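Local coordinates for arylamine n-acetyltransferase (Mycobacterium smegmatis, PDB 1W5R), which catalyses, in its natural form, the transfer of an acetyl group, typically from acetyl-coenzyme A, to arylamines, at residues A53-E58 against D191-S196; A59-L64 against N77-Y82; G70-E75 against Y198-P203; E90-S95 against T184-R189. The protein carries 1 engineered substitution. All coordinates share one frame; numbering follows the deposited sequence.

In the fold
From the N terminus, interaction 1 opens first: the segment 53-58 leading into helix 57-66 returns to helix 189-201, closing a long loop. Interaction 2 is nested inside it, a short closure between helix 57-66 and helix 73-87. Interaction 3 starts at the head of helix 73-87, before interaction 2 has closed, so the two cross; it ends further along helix 189-201 and crosses interaction 1 as well. Interaction 4 follows interaction 2 in series and is nested within both long loops, joining strand 90-98 to the segment before helix 189-201. Together the four tie helices 57-66 and 73-87 to helix 189-201, and the loop before that helix to the larger antiparallel sheet.

Interaction 1: residues A53-E58 against D191-S196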
loop_
_atom_site.group_PDB
_atom_site.type_symbol
_atom_site.label_atom_id
_atom_site.label_comp_id
_atom_site.label_asym_id
_atom_site.label_seq_id
_atom_site.Cartn_x
_atom_site.Cartn_y
_atom_site.Cartn_z
ATOM N N ALA A 53 5.331 28.915 18.199
ATOM C CA ALA A 53 5.491 30.358 18.346
ATOM C C ALA A 53 6.957 30.795 18.374
ATOM O O ALA A 53 7.290 31.909 17.972
ATOM C CB ALA A 53 4.791 30.818 19.627
ATOM N N ASP A 54 7.821 29.907 18.848
ATOM C CA ASP A 54 9.214 30.238 19.161
ATOM C C ASP A 54 10.130 29.499 18.188
ATOM O O ASP A 54 10.216 28.274 18.226
ATOM C CB ASP A 54 9.493 29.819 20.612
ATOM C CG ASP A 54 10.906 30.131 21.081
ATOM O OD1 ASP A 54 11.783 30.499 20.270
ATOM O OD2 ASP A 54 11.131 30.005 22.309
ATOM N N LEU A 55 10.793 30.255 17.311
ATOM C CA LEU A 55 11.667 29.660 16.304
ATOM C C LEU A 55 13.159 29.877 16.609
ATOM O O LEU A 55 14.007 29.828 15.711
ATOM C CB LEU A 55 11.293 30.158 14.905
ATOM C CG LEU A 55 9.840 29.857 14.494
ATOM C CD1 LEU A 55 9.557 30.476 13.123
ATOM C CD2 LEU A 55 9.497 28.359 14.487
ATOM N N SER A 56 13.468 30.134 17.882
ATOM C CA SER A 56 14.854 30.210 18.330
ATOM C C SER A 56 15.555 28.866 18.209
ATOM O O SER A 56 14.913 27.811 18.206
ATOM C CB SER A 56 14.898 30.675 19.790
ATOM O OG SER A 56 14.369 29.688 20.658
ATOM N N ALA A 57 16.882 28.888 18.122
ATOM C CA ALA A 57 17.635 27.642 18.090
ATOM C C ALA A 57 17.356 26.782 19.327
ATOM O O ALA A 57 17.223 25.565 19.234
ATOM C CB ALA A 57 19.135 27.918 17.945
ATOM N N GLU A 58 17.296 27.418 20.497
ATOM C CA GLU A 58 17.048 26.687 21.742
ATOM C C GLU A 58 15.763 25.876 21.669
ATOM O O GLU A 58 15.748 24.693 22.011
ATOM C CB GLU A 58 17.005 27.654 22.945
ATOM C CG GLU A 58 16.505 27.007 24.235
ATOM C CD GLU A 58 16.654 27.898 25.471
ATOM O OE1 GLU A 58 16.908 29.120 25.334
ATOM O OE2 GLU A 58 16.498 27.366 26.590
ATOM N N ASP A 191 9.458 37.798 11.720
ATOM C CA ASP A 191 8.472 37.711 10.634
ATOM C C ASP A 191 8.104 36.246 10.356
ATOM O O ASP A 191 6.968 35.948 9.997
ATOM C CB ASP A 191 8.977 38.361 9.338
ATOM C CG ASP A 191 9.076 39.883 9.432
ATOM O OD1 ASP A 191 8.742 40.449 10.491
ATOM O OD2 ASP A 191 9.495 40.503 8.420
ATOM N N LEU A 192 9.080 35.355 10.497
ATOM C CA LEU A 192 8.809 33.912 10.427
ATOM C C LEU A 192 7.929 33.466 11.595
ATOM O O LEU A 192 7.033 32.643 11.420
ATOM C CB LEU A 192 10.131 33.131 10.419
ATOM C CG LEU A 192 11.065 33.460 9.242
ATOM C CD1 LEU A 192 12.340 32.638 9.362
ATOM C CD2 LEU A 192 10.367 33.188 7.902
ATOM N N GLU A 193 8.191 34.005 12.783
ATOM C CA GLU A 193 7.391 33.673 13.957
ATOM C C GLU A 193 5.933 34.139 13.832
ATOM O O GLU A 193 5.032 33.451 14.306
ATOM C CB GLU A 193 8.061 34.220 15.226
ATOM C CG GLU A 193 9.273 33.365 15.612
ATOM C CD GLU A 193 10.123 33.899 16.759
ATOM O OE1 GLU A 193 10.091 35.116 17.058
ATOM O OE2 GLU A 193 10.855 33.083 17.342
ATOM N N VAL A 194 5.690 35.290 13.193
ATOM C CA VAL A 194 4.313 35.767 12.964
ATOM C C VAL A 194 3.593 34.799 11.992
ATOM O O VAL A 194 2.439 34.426 12.196
ATOM C CB VAL A 194 4.318 37.221 12.430
ATOM C CG1 VAL A 194 2.957 37.657 11.925
ATOM C CG2 VAL A 194 4.827 38.183 13.525
ATOM N N GLY A 195 4.290 34.384 10.943
ATOM C CA GLY A 195 3.744 33.388 10.022
ATOM C C GLY A 195 3.446 32.086 10.743
ATOM O O GLY A 195 2.366 31.503 10.578
ATOM N N SER A 196 4.396 31.634 11.559
ATOM C CA SER A 196 4.203 30.372 12.263
ATOM C C SER A 196 3.046 30.451 13.265
ATOM O O SER A 196 2.313 29.474 13.469
ATOM C CB SER A 196 5.481 29.931 12.974
ATOM O OG SER A 196 5.320 28.609 13.485
HETATM O O HOH W 1 5.167 33.429 17.142
HETATM O O HOH W 2 12.094 33.200 19.743
#
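The carboxylate of Glu193 meets the backbone of Leu55, while the carboxylate of Asp54 lies beside it, pointing the same way but with its plane turned 84° from that of Glu193. Leu55 N donates to Glu193 OE2 over 2.8 Å in an almost straight bond (169° at the hydrogen); Glu193 OE2 accepts through its anti lone pair, the one away from OE1. The protein donors to Asp54 OD1 come from its own segment. It accepts from Ser56 N at 2.9 Å, forming an Asx turn, and from Ser56 OG, with both donors approaching from the same face of the carboxylate. Ser56 is in turn the N-cap of helix 57-66, its OG bonded to Ala59 N.

Beyond CG the Glu193 chain is extended, and its CG slides past the Leu55 side chain, 3.7 Å from Leu55 CG. On the same stretch Ala53 O comes within 3.4 Å of Glu193 CG. Leu55 CD1 reaches the helix surface, lying 3.8 Å from Leu192 CB, with Ser196 CB a little further off. One water donates to both Ala53 O and Glu193 O, joining the two backbones.

The two acid groups come close, Asp54 OD1 and Glu193 OE2 being 4.0 Å apart. A second water donates to both oxygens, and Arg189 makes a long, weak ion pair with Glu193 OE2. The N-H and O-H donors and the bridging water probably offset part of the like-charge repulsion; Asp54 binds the N-cap serine, and Glu193 binds Leu55 N, one residue before it.

Interaction 2: residues A59-L64 against N77-Y82; sequences ALFAKL and NGLLGY
Leu79 CD1 sits almost over the centre of the Phe61 ring, 3.6 Å from its centroid and 12° off the ring normal, a CH-pi contact in which the two side chains cross at about a right angle. At the edge of the same ring, near its plane, Tyr82 CB lies 4.0 Å from Phe61 CE1. The other branch of Leu79 turns to the next helical turn: Leu79 CD2 packs 3.8 Å from Leu64 CB, the two leucines sliding past each other in opposite directions. Leu79 CG stands anti to its backbone N (chi1 176°), and from that CG the two methyls part toward Phe61 and Leu64.

Leu60 completes the apolar layer. Its CD1 lies against the backbone of the facing helix, 3.6 Å from Leu79 N and 3.8 Å from Gly78 C, and also touches Tyr82 CE1 at the edge of the tyrosine ring. Gly78 carries no beta carbon on the side that faces Leu60, and this methyl can therefore settle on the main chain. The axes of these two segments pass 9.4 Å apart, with a signed crossing angle of -113°; the touching residues span little more than one turn of each helix.

Further out, Tyr82 OH is bonded to Leu55 O, and the tyrosine ring makes a cation-pi contact with Arg93 of strand 90-98. Helix 8-14 covers the apolar cluster through Tyr11 and Leu8, which touch Phe61, while Asn77, on another side of helix 73-87, bonds to Asn114 O on strand 111-119.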
loop_
_atom_site.group_PDB
_atom_site.type_symbol
_atom_site.label_atom_id
_atom_site.label_comp_id
_atom_site.label_asym_id
_atom_site.label_seq_id
_atom_site.Cartn_x
_atom_site.Cartn_y
_atom_site.Cartn_z
ATOM N N ALA A 59 14.693 26.526 21.213
ATOM C CA ALA A 59 13.395 25.879 21.118
ATOM C C ALA A 59 13.417 24.756 20.085
ATOM O O ALA A 59 12.887 23.682 20.332
ATOM C CB ALA A 59 12.343 26.884 20.761
ATOM N N LEU A 60 14.012 25.016 18.922
ATOM C CA LEU A 60 13.954 24.027 17.837
ATOM C C LEU A 60 14.843 22.801 18.077
ATOM O O LEU A 60 14.444 21.669 17.776
ATOM C CB LEU A 60 14.252 24.695 16.494
ATOM C CG LEU A 60 13.257 25.790 16.102
ATOM C CD1 LEU A 60 13.603 26.353 14.728
ATOM C CD2 LEU A 60 11.805 25.268 16.145
ATOM N N PHE A 61 16.037 23.024 18.625
ATOM C CA PHE A 61 16.894 21.898 19.010
ATOM C C PHE A 61 16.232 21.076 20.116
ATOM O O PHE A 61 16.210 19.847 20.061
ATOM C CB PHE A 61 18.277 22.388 19.466
ATOM C CG PHE A 61 19.266 22.614 18.343
ATOM C CD1 PHE A 61 19.285 23.817 17.635
ATOM C CD2 PHE A 61 20.216 21.630 18.020
ATOM C CE1 PHE A 61 20.223 24.042 16.599
ATOM C CE2 PHE A 61 21.163 21.847 16.992
ATOM C CZ PHE A 61 21.161 23.049 16.281
ATOM N N ALA A 62 15.651 21.754 21.103
ATOM C CA ALA A 62 15.019 21.046 22.207
ATOM C C ALA A 62 13.923 20.096 21.718
ATOM O O ALA A 62 13.869 18.937 22.132
ATOM C CB ALA A 62 14.485 22.024 23.244
ATOM N N LYS A 63 13.073 20.571 20.814
ATOM C CA LYS A 63 11.972 19.748 20.332
ATOM C C LYS A 63 12.383 18.694 19.294
ATOM O O LYS A 63 12.098 17.514 19.462
ATOM C CB LYS A 63 10.850 20.623 19.771
ATOM C CG LYS A 63 9.652 19.825 19.286
ATOM C CD LYS A 63 8.575 20.716 18.700
ATOM C CE LYS A 63 7.445 19.896 18.118
ATOM N NZ LYS A 63 6.391 20.755 17.524
ATOM N N LEU A 64 13.033 19.127 18.217
ATOM C CA LEU A 64 13.272 18.218 17.090
ATOM C C LEU A 64 14.470 17.300 17.285
ATOM O O LEU A 64 14.579 16.270 16.617
ATOM C CB LEU A 64 13.436 18.989 15.781
ATOM C CG LEU A 64 12.140 19.311 15.036
ATOM C CD1 LEU A 64 11.281 20.262 15.838
ATOM C CD2 LEU A 64 12.464 19.887 13.651
ATOM N N ASN A 77 13.135 23.905 8.681
ATOM C CA ASN A 77 14.084 24.793 8.026
ATOM C C ASN A 77 14.718 25.756 8.999
ATOM O O ASN A 77 15.859 26.180 8.790
ATOM C CB ASN A 77 13.439 25.471 6.823
ATOM C CG ASN A 77 13.249 24.487 5.670
ATOM O OD1 ASN A 77 14.089 23.612 5.465
ATOM N ND2 ASN A 77 12.140 24.607 4.950
ATOM N N GLY A 78 14.011 26.072 10.073
ATOM C CA GLY A 78 14.629 26.880 11.118
ATOM C C GLY A 78 15.807 26.125 11.696
ATOM O O GLY A 78 16.930 26.646 11.739
ATOM N N LEU A 79 15.569 24.883 12.117
ATOM C CA LEU A 79 16.621 24.055 12.680
ATOM C C LEU A 79 17.795 23.901 11.718
ATOM O O LEU A 79 18.960 24.094 12.104
ATOM C CB LEU A 79 16.070 22.670 13.062
ATOM C CG LEU A 79 17.094 21.650 13.581
ATOM C CD1 LEU A 79 17.742 22.125 14.859
ATOM C CD2 LEU A 79 16.433 20.299 13.801
ATOM N N LEU A 80 17.507 23.518 10.478
ATOM C CA LEU A 80 18.582 23.300 9.511
ATOM C C LEU A 80 19.341 24.588 9.242
ATOM O O LEU A 80 20.561 24.564 9.052
ATOM C CB LEU A 80 18.018 22.715 8.207
ATOM C CG LEU A 80 19.068 22.330 7.158
ATOM C CD1 LEU A 80 20.164 21.440 7.731
ATOM C CD2 LEU A 80 18.385 21.641 5.985
ATOM N N GLY A 81 18.629 25.708 9.234
ATOM C CA GLY A 81 19.263 27.019 9.074
ATOM C C GLY A 81 20.344 27.263 10.117
ATOM O O GLY A 81 21.460 27.667 9.780
ATOM N N TYR A 82 20.032 27.007 11.386
ATOM C CA TYR A 82 21.009 27.174 12.470
ATOM C C TYR A 82 22.171 26.215 12.305
ATOM O O TYR A 82 23.336 26.607 12.470
ATOM C CB TYR A 82 20.354 26.950 13.836
ATOM C CG TYR A 82 19.311 27.987 14.202
ATOM C CD1 TYR A 82 17.976 27.622 14.452
ATOM C CD2 TYR A 82 19.659 29.334 14.316
ATOM C CE1 TYR A 82 17.024 28.589 14.789
ATOM C CE2 TYR A 82 18.723 30.298 14.650
ATOM C CZ TYR A 82 17.405 29.924 14.898
ATOM O OH TYR A 82 16.470 30.870 15.232
#

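Interaction 3: residues G70-E75 against Y198-P203; sequences GGYQYE and YVSTHP. Engineered in segment 70-75: Gln73 (natural residue Cys).
The N terminus of helix 73-87, where the enzyme family carries its catalytic cysteine, meets the C-terminal part of helix 189-201 through Tyr72, Tyr74 and Val199. Here that cysteine position holds an engineered glutamine, Gln73. Val199 CG1 lies 3.6 Å from Tyr72 CE1, coming obliquely at the ring, and 3.9 Å from Gln73 NE2. Its other methyl, CG2, is in the plane of the Tyr74 ring, 3.9 Å from CE1 at the edge. Thus one valine divides its two branches between three residues in a row.

Tyr72 CG lies between the backbone N and the carbonyl carbon (chi1 74°), which sets the ring on its course toward helix 189-201. The hydroxyl of this side chain reaches past Val199 to Ser200, Tyr72 OH coming 3.3 Å from Ser200 CB. Tyr72 is the N-cap residue, and Tyr72 N donates to the side chain of Glu75, three residues on, at OE2 (2.7 Å), on the anti side and 25° out of the carboxylate plane; Glu75 OE1 forms a salt bridge with Lys63.

The contact is apolar in its centre. Around it Tyr72 OH is hydrogen-bonded to Ser196 OG, and Ser200 OG to Ser196 O and Val52 N. Gln73 touches His113, probably the triad histidine, and its CD lies above one face of the Tyr72 ring, toward the rim. The buried amide is thus bonded through NE2 to Thr112 O while lying beside apolar Val199.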
loop_
_atom_site.group_PDB
_atom_site.type_symbol
_atom_site.label_atom_id
_atom_site.label_comp_id
_atom_site.label_asym_id
_atom_site.label_seq_id
_atom_site.Cartn_x
_atom_site.Cartn_y
_atom_site.Cartn_z
ATOM N N GLY A 70 9.114 15.443 15.558
ATOM C CA GLY A 70 9.344 16.143 14.303
ATOM C C GLY A 70 8.820 17.561 14.423
ATOM O O GLY A 70 8.608 18.091 15.517
ATOM N N GLY A 71 8.589 18.186 13.286
ATOM C CA GLY A 71 7.986 19.511 13.272
ATOM C C GLY A 71 7.498 19.827 11.888
ATOM O O GLY A 71 7.527 18.957 10.999
ATOM N N TYR A 72 6.983 21.040 11.715
ATOM C CA TYR A 72 6.518 21.461 10.402
ATOM C C TYR A 72 7.501 22.443 9.744
ATOM O O TYR A 72 8.653 22.528 10.195
ATOM C CB TYR A 72 5.028 21.875 10.420
ATOM C CG TYR A 72 4.644 23.203 11.061
ATOM C CD1 TYR A 72 3.311 23.600 11.045
ATOM C CD2 TYR A 72 5.590 24.074 11.610
ATOM C CE1 TYR A 72 2.897 24.811 11.588
ATOM C CE2 TYR A 72 5.188 25.315 12.141
ATOM C CZ TYR A 72 3.828 25.669 12.115
ATOM O OH TYR A 72 3.377 26.879 12.596
ATOM N N GLN A 73 7.096 23.135 8.688
ATOM C CA GLN A 73 8.049 23.836 7.828
ATOM C C GLN A 73 8.988 24.789 8.574
ATOM O O GLN A 73 10.207 24.806 8.326
ATOM C CB GLN A 73 7.318 24.578 6.692
ATOM C CG GLN A 73 6.169 25.486 7.075
ATOM C CD GLN A 73 4.812 24.771 7.158
ATOM O OE1 GLN A 73 4.745 23.563 7.372
ATOM N NE2 GLN A 73 3.733 25.528 6.979
ATOM N N TYR A 74 8.430 25.592 9.477
ATOM C CA TYR A 74 9.254 26.576 10.203
ATOM C C TYR A 74 10.251 25.939 11.162
ATOM O O TYR A 74 11.349 26.480 11.430
ATOM C CB TYR A 74 8.376 27.534 10.979
ATOM C CG TYR A 74 7.479 28.400 10.142
ATOM C CD1 TYR A 74 6.132 28.077 9.961
ATOM C CD2 TYR A 74 7.973 29.549 9.516
ATOM C CE1 TYR A 74 5.291 28.884 9.183
ATOM C CE2 TYR A 74 7.145 30.367 8.741
ATOM C CZ TYR A 74 5.808 30.026 8.571
ATOM O OH TYR A 74 4.959 30.822 7.839
ATOM N N GLU A 75 9.860 24.789 11.692
ATOM C CA GLU A 75 10.704 24.076 12.642
ATOM C C GLU A 75 11.843 23.381 11.917
ATOM O O GLU A 75 13.002 23.449 12.336
ATOM C CB GLU A 75 9.865 23.089 13.463
ATOM C CG GLU A 75 8.874 23.801 14.368
ATOM C CD GLU A 75 7.822 22.879 14.934
ATOM O OE1 GLU A 75 7.777 22.735 16.180
ATOM O OE2 GLU A 75 7.020 22.326 14.140
ATOM N N TYR A 198 0.325 32.193 12.818
ATOM C CA TYR A 198 -0.848 32.041 11.955
ATOM C C TYR A 198 -1.105 30.578 11.583
ATOM O O TYR A 198 -2.211 30.050 11.757
ATOM C CB TYR A 198 -0.654 32.880 10.688
ATOM C CG TYR A 198 -1.853 32.946 9.762
ATOM C CD1 TYR A 198 -2.946 33.771 10.059
ATOM C CD2 TYR A 198 -1.884 32.212 8.569
ATOM C CE1 TYR A 198 -4.042 33.857 9.213
ATOM C CE2 TYR A 198 -2.979 32.297 7.710
ATOM C CZ TYR A 198 -4.055 33.116 8.043
ATOM O OH TYR A 198 -5.138 33.195 7.190
ATOM N N VAL A 199 -0.059 29.920 11.085
ATOM C CA VAL A 199 -0.222 28.557 10.560
ATOM C C VAL A 199 -0.589 27.583 11.692
ATOM O O VAL A 199 -1.319 26.599 11.470
ATOM C CB VAL A 199 1.065 28.085 9.843
ATOM C CG1 VAL A 199 0.865 26.685 9.274
ATOM C CG2 VAL A 199 1.401 29.015 8.689
ATOM N N SER A 200 -0.074 27.852 12.894
ATOM C CA SER A 200 -0.271 26.931 14.016
ATOM C C SER A 200 -1.495 27.256 14.875
ATOM O O SER A 200 -1.829 26.454 15.758
ATOM C CB SER A 200 0.999 26.807 14.881
ATOM O OG SER A 200 1.253 28.019 15.585
ATOM N N THR A 201 -2.157 28.394 14.629
ATOM C CA THR A 201 -3.322 28.774 15.467
ATOM C C THR A 201 -4.586 29.187 14.733
ATOM O O THR A 201 -5.657 29.191 15.340
ATOM C CB THR A 201 -3.003 29.875 16.500
ATOM O OG1 THR A 201 -2.733 31.112 15.829
ATOM C CG2 THR A 201 -1.818 29.477 17.334
ATOM N N HIS A 202 -4.498 29.565 13.460
ATOM C CA HIS A 202 -5.710 29.987 12.778
ATOM C C HIS A 202 -6.639 28.770 12.612
ATOM O O HIS A 202 -6.187 27.725 12.144
ATOM C CB HIS A 202 -5.408 30.645 11.436
ATOM C CG HIS A 202 -6.616 31.269 10.814
ATOM N ND1 HIS A 202 -7.583 30.529 10.169
ATOM C CD2 HIS A 202 -7.039 32.554 10.778
ATOM C CE1 HIS A 202 -8.543 31.335 9.748
ATOM N NE2 HIS A 202 -8.238 32.568 10.108
ATOM N N PRO A 203 -7.927 28.897 13.010
ATOM C CA PRO A 203 -8.820 27.719 13.040
ATOM C C PRO A 203 -9.124 27.104 11.677
ATOM O O PRO A 203 -9.636 25.974 11.628
ATOM C CB PRO A 203 -10.097 28.248 13.708
ATOM C CG PRO A 203 -10.065 29.711 13.518
ATOM C CD PRO A 203 -8.613 30.114 13.491
#

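Interaction 4: residues E90-S95 against T184-R189; sequences EVERLS and TEPRPR
Arg187 N donates to Arg93 O over 2.8 Å, where the segment 184-187 runs at 90° to strand residues 92-95. The same oxygen receives a CA-H contact from Pro186 CA. The Arg187 chain bends at chi2 (-62°), which sets CD; beyond it NE donates to Ser95 OG, 2.9 Å away. The serine oxygen stands 33° out of the guanidinium plane and the N-H...O angle is 131°, so the bond is bent. Ser95 OG is also bonded to Gln111 OE1. On the far end of the guanidinium, Arg187 NH1 makes a salt bridge of 2.9 Å with Glu185 OE1, while Glu185 CB lies over the centre of one face.

Pro186 packs beside the Glu92 side chain, the two pointing the same way, with Pro186 CG 3.5 Å from Glu92 CD. Leu94 begins by pointing away from the loop, but its CD2 comes back to touch Thr184 O and Glu185 O, each at 3.7 Å.

Three waters bridge the segments. One joins Arg93 N to Arg187 O; another accepts from Ser95 N, donates to Glu185 O over 2.7 Å and takes a weak bond from Arg187 NE; the third, in plane at the guanidinium edge, accepts from Arg187 NH2 and donates to Ser95 O.

Beyond these segments, Arg93 forms a salt bridge with Glu85. The Arg187 charge is answered by Glu185, and its N-H groups reach serine and water, an arrangement that probably fixes the guanidinium; these bonds join the loop before helix 189-201 to strand 90-98.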
loop_
_atom_site.group_PDB
_atom_site.type_symbol
_atom_site.label_atom_id
_atom_site.label_comp_id
_atom_site.label_asym_id
_atom_site.label_seq_id
_atom_site.Cartn_x
_atom_site.Cartn_y
_atom_site.Cartn_z
ATOM N N GLU A 90 26.680 30.094 4.495
ATOM C CA GLU A 90 25.983 31.360 4.639
ATOM C C GLU A 90 24.517 31.118 4.321
ATOM O O GLU A 90 24.179 30.561 3.270
ATOM C CB GLU A 90 26.577 32.436 3.740
ATOM C CG GLU A 90 26.098 33.845 4.069
ATOM C CD GLU A 90 25.106 34.374 3.054
ATOM O OE1 GLU A 90 25.477 34.481 1.862
ATOM O OE2 GLU A 90 23.965 34.695 3.443
ATOM N N VAL A 91 23.655 31.524 5.249
ATOM C CA VAL A 91 22.239 31.144 5.191
ATOM C C VAL A 91 21.337 32.370 5.276
ATOM O O VAL A 91 21.479 33.201 6.193
ATOM C CB VAL A 91 21.864 30.165 6.345
ATOM C CG1 VAL A 91 20.391 29.720 6.247
ATOM C CG2 VAL A 91 22.797 28.957 6.384
ATOM N N GLU A 92 20.422 32.494 4.321
ATOM C CA GLU A 92 19.318 33.449 4.417
ATOM C C GLU A 92 18.012 32.674 4.539
ATOM O O GLU A 92 17.845 31.628 3.891
ATOM C CB GLU A 92 19.300 34.393 3.221
ATOM C CG GLU A 92 20.532 35.309 3.214
ATOM C CD GLU A 92 20.637 36.202 1.998
ATOM O OE1 GLU A 92 20.102 35.846 0.925
ATOM O OE2 GLU A 92 21.281 37.271 2.119
ATOM N N ARG A 93 17.121 33.158 5.406
ATOM C CA ARG A 93 15.796 32.566 5.569
ATOM C C ARG A 93 14.784 33.269 4.693
ATOM O O ARG A 93 14.622 34.490 4.752
ATOM C CB ARG A 93 15.326 32.621 7.029
ATOM C CG ARG A 93 16.014 31.643 7.984
ATOM C CD ARG A 93 17.468 32.035 8.290
ATOM N NE ARG A 93 17.969 31.268 9.422
ATOM C CZ ARG A 93 19.202 31.345 9.914
ATOM N NH1 ARG A 93 20.098 32.173 9.371
ATOM N NH2 ARG A 93 19.540 30.594 10.951
ATOM N N LEU A 94 14.104 32.502 3.849
ATOM C CA LEU A 94 13.104 33.085 2.972
ATOM C C LEU A 94 11.710 32.626 3.373
ATOM O O LEU A 94 11.563 31.583 4.028
ATOM C CB LEU A 94 13.373 32.671 1.523
ATOM C CG LEU A 94 14.809 32.862 1.002
ATOM C CD1 LEU A 94 14.916 32.456 -0.465
ATOM C CD2 LEU A 94 15.282 34.304 1.175
ATOM N N SER A 95 10.714 33.406 2.971
ATOM C CA SER A 95 9.311 33.039 3.143
ATOM C C SER A 95 8.627 32.819 1.800
ATOM O O SER A 95 9.052 33.365 0.770
ATOM C CB SER A 95 8.557 34.119 3.937
ATOM O OG SER A 95 8.539 35.337 3.214
ATOM N N THR A 184 13.315 36.271 -2.802
ATOM C CA THR A 184 14.619 36.082 -2.202
ATOM C C THR A 184 14.965 37.165 -1.166
ATOM O O THR A 184 16.117 37.289 -0.786
ATOM C CB THR A 184 15.737 35.977 -3.274
ATOM O OG1 THR A 184 15.769 37.180 -4.057
ATOM C CG2 THR A 184 15.492 34.770 -4.177
ATOM N N GLU A 185 13.961 37.905 -0.696
ATOM C CA GLU A 185 14.180 38.881 0.384
ATOM C C GLU A 185 14.423 38.149 1.714
ATOM O O GLU A 185 13.546 37.414 2.183
ATOM C CB GLU A 185 12.980 39.814 0.518
ATOM C CG GLU A 185 13.143 40.871 1.615
ATOM C CD GLU A 185 11.876 41.677 1.864
ATOM O OE1 GLU A 185 10.908 41.578 1.069
ATOM O OE2 GLU A 185 11.842 42.426 2.879
ATOM N N PRO A 186 15.614 38.317 2.318
ATOM C CA PRO A 186 15.860 37.660 3.598
ATOM C C PRO A 186 14.890 38.142 4.683
ATOM O O PRO A 186 14.605 39.353 4.792
ATOM C CB PRO A 186 17.290 38.082 3.942
ATOM C CG PRO A 186 17.913 38.383 2.599
ATOM C CD PRO A 186 16.803 39.068 1.861
ATOM N N ARG A 187 14.408 37.198 5.491
ATOM C CA ARG A 187 13.409 37.496 6.508
ATOM C C ARG A 187 14.001 37.400 7.895
ATOM O O ARG A 187 14.789 36.490 8.185
ATOM C CB ARG A 187 12.223 36.525 6.418
ATOM C CG ARG A 187 11.581 36.409 5.052
ATOM C CD ARG A 187 11.012 37.753 4.640
ATOM N NE ARG A 187 10.251 37.656 3.401
ATOM C CZ ARG A 187 9.723 38.688 2.758
ATOM N NH1 ARG A 187 9.866 39.928 3.237
ATOM N NH2 ARG A 187 9.038 38.477 1.644
ATOM N N PRO A 188 13.633 38.353 8.774
ATOM C CA PRO A 188 14.064 38.227 10.146
ATOM C C PRO A 188 13.228 37.190 10.882
ATOM O O PRO A 188 12.080 36.908 10.486
ATOM C CB PRO A 188 13.775 39.617 10.725
ATOM C CG PRO A 188 12.599 40.107 9.953
ATOM C CD PRO A 188 12.786 39.537 8.552
ATOM N N ARG A 189 13.781 36.661 11.967
ATOM C CA ARG A 189 13.109 35.592 12.702
ATOM C C ARG A 189 11.694 35.969 13.125
ATOM O O ARG A 189 10.780 35.150 13.041
ATOM C CB ARG A 189 13.933 35.135 13.904
ATOM C CG ARG A 189 13.328 33.941 14.615
ATOM C CD ARG A 189 14.270 33.365 15.638
ATOM N NE ARG A 189 14.369 34.190 16.836
ATOM C CZ ARG A 189 15.396 34.158 17.680
ATOM N NH1 ARG A 189 16.435 33.358 17.447
ATOM N NH2 ARG A 189 15.393 34.935 18.751
HETATM O O HOH W 3 17.347 35.602 6.849
HETATM O O HOH W 4 11.639 35.704 1.406
HETATM O O HOH W 5 8.752 36.023 0.025
#